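Local coordinates for putative sugar binding protein (Salmonella enterica subsp. enterica serovar Typhimurium, PDB 3KNZ) that probably binds a sugar phosphate or related carbohydrate derivative with a pair of SIS folds, like the isomerase part of glucosamine-6-phosphate synthase, at residues I276-Q281 / F327-P332. Sequence-based numbering, arbitrary orientation.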
# COMPACT_ATOMS: atom_id res chain seq x y z
N ILE A 276 2.38 16.07 -12.58
CA ILE A 276 1.08 16.68 -12.44
C ILE A 276 0.95 16.74 -10.93
O ILE A 276 1.09 15.73 -10.24
CB ILE A 276 -0.06 15.88 -13.07
CG1 ILE A 276 0.13 15.81 -14.59
CG2 ILE A 276 -1.39 16.55 -12.74
CD1 ILE A 276 -0.92 14.99 -15.33
N MSE A 277 0.72 17.94 -10.42
CA MSE A 277 0.67 18.15 -8.99
C MSE A 277 -0.66 18.76 -8.64
O MSE A 277 -1.17 19.62 -9.36
CB MSE A 277 1.80 19.11 -8.62
CG MSE A 277 2.24 19.06 -7.17
SE MSE A 277 3.64 20.39 -6.84
CE MSE A 277 4.63 20.22 -8.50
N LEU A 278 -1.23 18.29 -7.53
CA LEU A 278 -2.50 18.81 -7.03
C LEU A 278 -2.20 19.79 -5.90
O LEU A 278 -1.57 19.42 -4.90
CB LEU A 278 -3.39 17.67 -6.50
CG LEU A 278 -3.73 16.57 -7.52
CD1 LEU A 278 -4.65 15.51 -6.90
CD2 LEU A 278 -4.37 17.18 -8.76
N ASP A 279 -2.64 21.03 -6.08
CA ASP A 279 -2.44 22.07 -5.09
C ASP A 279 -3.78 22.61 -4.60
O ASP A 279 -4.22 23.67 -5.04
CB ASP A 279 -1.61 23.24 -5.65
CG ASP A 279 -0.16 22.86 -5.90
OD1 ASP A 279 0.14 22.32 -6.98
OD2 ASP A 279 0.68 23.17 -5.02
N PRO A 280 -4.44 21.88 -3.69
CA PRO A 280 -5.73 22.37 -3.19
C PRO A 280 -5.62 23.73 -2.49
O PRO A 280 -6.56 24.52 -2.53
CB PRO A 280 -6.19 21.28 -2.22
CG PRO A 280 -4.99 20.40 -1.97
CD PRO A 280 -4.07 20.57 -3.13
N GLN A 281 -4.49 24.00 -1.86
CA GLN A 281 -4.30 25.26 -1.16
C GLN A 281 -2.83 25.66 -1.16
O GLN A 281 -1.96 24.84 -1.45
CB GLN A 281 -4.81 25.11 0.27
CG GLN A 281 -4.23 23.92 1.00
CD GLN A 281 -4.90 23.68 2.32
OE1 GLN A 281 -5.92 24.30 2.63
NE2 GLN A 281 -4.34 22.78 3.13
N PHE A 327 -14.24 14.58 -4.94
CA PHE A 327 -15.05 14.39 -6.14
C PHE A 327 -14.64 15.34 -7.28
O PHE A 327 -14.98 15.12 -8.44
CB PHE A 327 -16.54 14.59 -5.82
CG PHE A 327 -17.09 13.64 -4.77
CD1 PHE A 327 -17.38 12.32 -5.09
CD2 PHE A 327 -17.38 14.08 -3.50
CE1 PHE A 327 -17.91 11.45 -4.15
CE2 PHE A 327 -17.91 13.22 -2.55
CZ PHE A 327 -18.17 11.90 -2.88
N GLU A 328 -13.92 16.40 -6.94
CA GLU A 328 -13.48 17.41 -7.91
C GLU A 328 -12.11 17.14 -8.51
O GLU A 328 -11.95 17.16 -9.73
CB GLU A 328 -13.42 18.81 -7.28
CG GLU A 328 -14.76 19.46 -6.94
CD GLU A 328 -14.58 20.87 -6.39
OE1 GLU A 328 -15.02 21.83 -7.06
OE2 GLU A 328 -13.98 21.02 -5.31
N TYR A 329 -11.12 16.93 -7.65
CA TYR A 329 -9.73 16.77 -8.12
C TYR A 329 -9.43 15.52 -8.98
O TYR A 329 -8.40 15.48 -9.65
CB TYR A 329 -8.76 16.88 -6.94
CG TYR A 329 -8.63 18.30 -6.43
CD1 TYR A 329 -7.76 19.20 -7.04
CD2 TYR A 329 -9.40 18.76 -5.37
CE1 TYR A 329 -7.64 20.51 -6.60
CE2 TYR A 329 -9.28 20.07 -4.91
CZ TYR A 329 -8.40 20.94 -5.54
OH TYR A 329 -8.27 22.24 -5.12
N ILE A 330 -10.31 14.52 -8.99
CA ILE A 330 -10.08 13.34 -9.83
C ILE A 330 -10.52 13.59 -11.28
O ILE A 330 -10.07 12.90 -12.21
CB ILE A 330 -10.83 12.09 -9.29
CG1 ILE A 330 -10.51 10.84 -10.13
CG2 ILE A 330 -12.33 12.34 -9.29
CD1 ILE A 330 -9.02 10.52 -10.28
N ILE A 331 -11.40 14.58 -11.46
CA ILE A 331 -11.97 14.91 -12.77
C ILE A 331 -10.94 15.31 -13.83
O ILE A 331 -10.99 14.80 -14.95
CB ILE A 331 -13.10 15.98 -12.63
CG1 ILE A 331 -14.33 15.31 -11.98
CG2 ILE A 331 -13.47 16.56 -13.98
CD1 ILE A 331 -15.45 16.24 -11.61
N PRO A 332 -10.01 16.23 -13.50
CA PRO A 332 -8.98 16.60 -14.47
C PRO A 332 -8.16 15.39 -14.90
O PRO A 332 -7.86 15.24 -16.09
CB PRO A 332 -8.10 17.58 -13.68
CG PRO A 332 -8.98 18.11 -12.60
CD PRO A 332 -9.91 17.00 -12.25
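Leu-278, the last residue of strand 273-278, and Tyr-329, near the start of helix 326-339, bring the two backbones to 7.6 Å between their CA atoms. The strand is the central one of a five-stranded parallel sheet with order 2-1-3-4-5, the alpha/beta core of an SIS fold, and the C-terminal helix packs against the point where the chain leaves it. Tyr-329 carries nearly the whole contact. With CG beside the backbone N (chi1 -72°) and anti to the carbonyl carbon, the ring extends toward the strand end and the loop after it. Leu-278 meets the ring obliquely, its CD2 lying 4.3 Å from Tyr-329 CD1; a branched apolar side chain suits this buried place, where it also touches Thr-237 and Val-238 of helix 235-249. Pro-280, two residues beyond the strand, has a compact ring that sets its CB beside the phenol end, 4.0 Å from Tyr-329 CZ. Tyrosine serves here because its ring can lie in the apolar layer, stacked on Phe-318, while its hydroxyl hydrogen-bonds Asn-320 OD1. The same amide donates through ND2 to Pro-280 O, so one side chain bonds both the loop and the helix. The side chain of Asp-279 leaves the backbone away from the helix, its charge suiting a salt bridge with Arg-302. The segments come closest in a van der Waals approach of Tyr-329 OH to Pro-280 CA, at 3.2 Å.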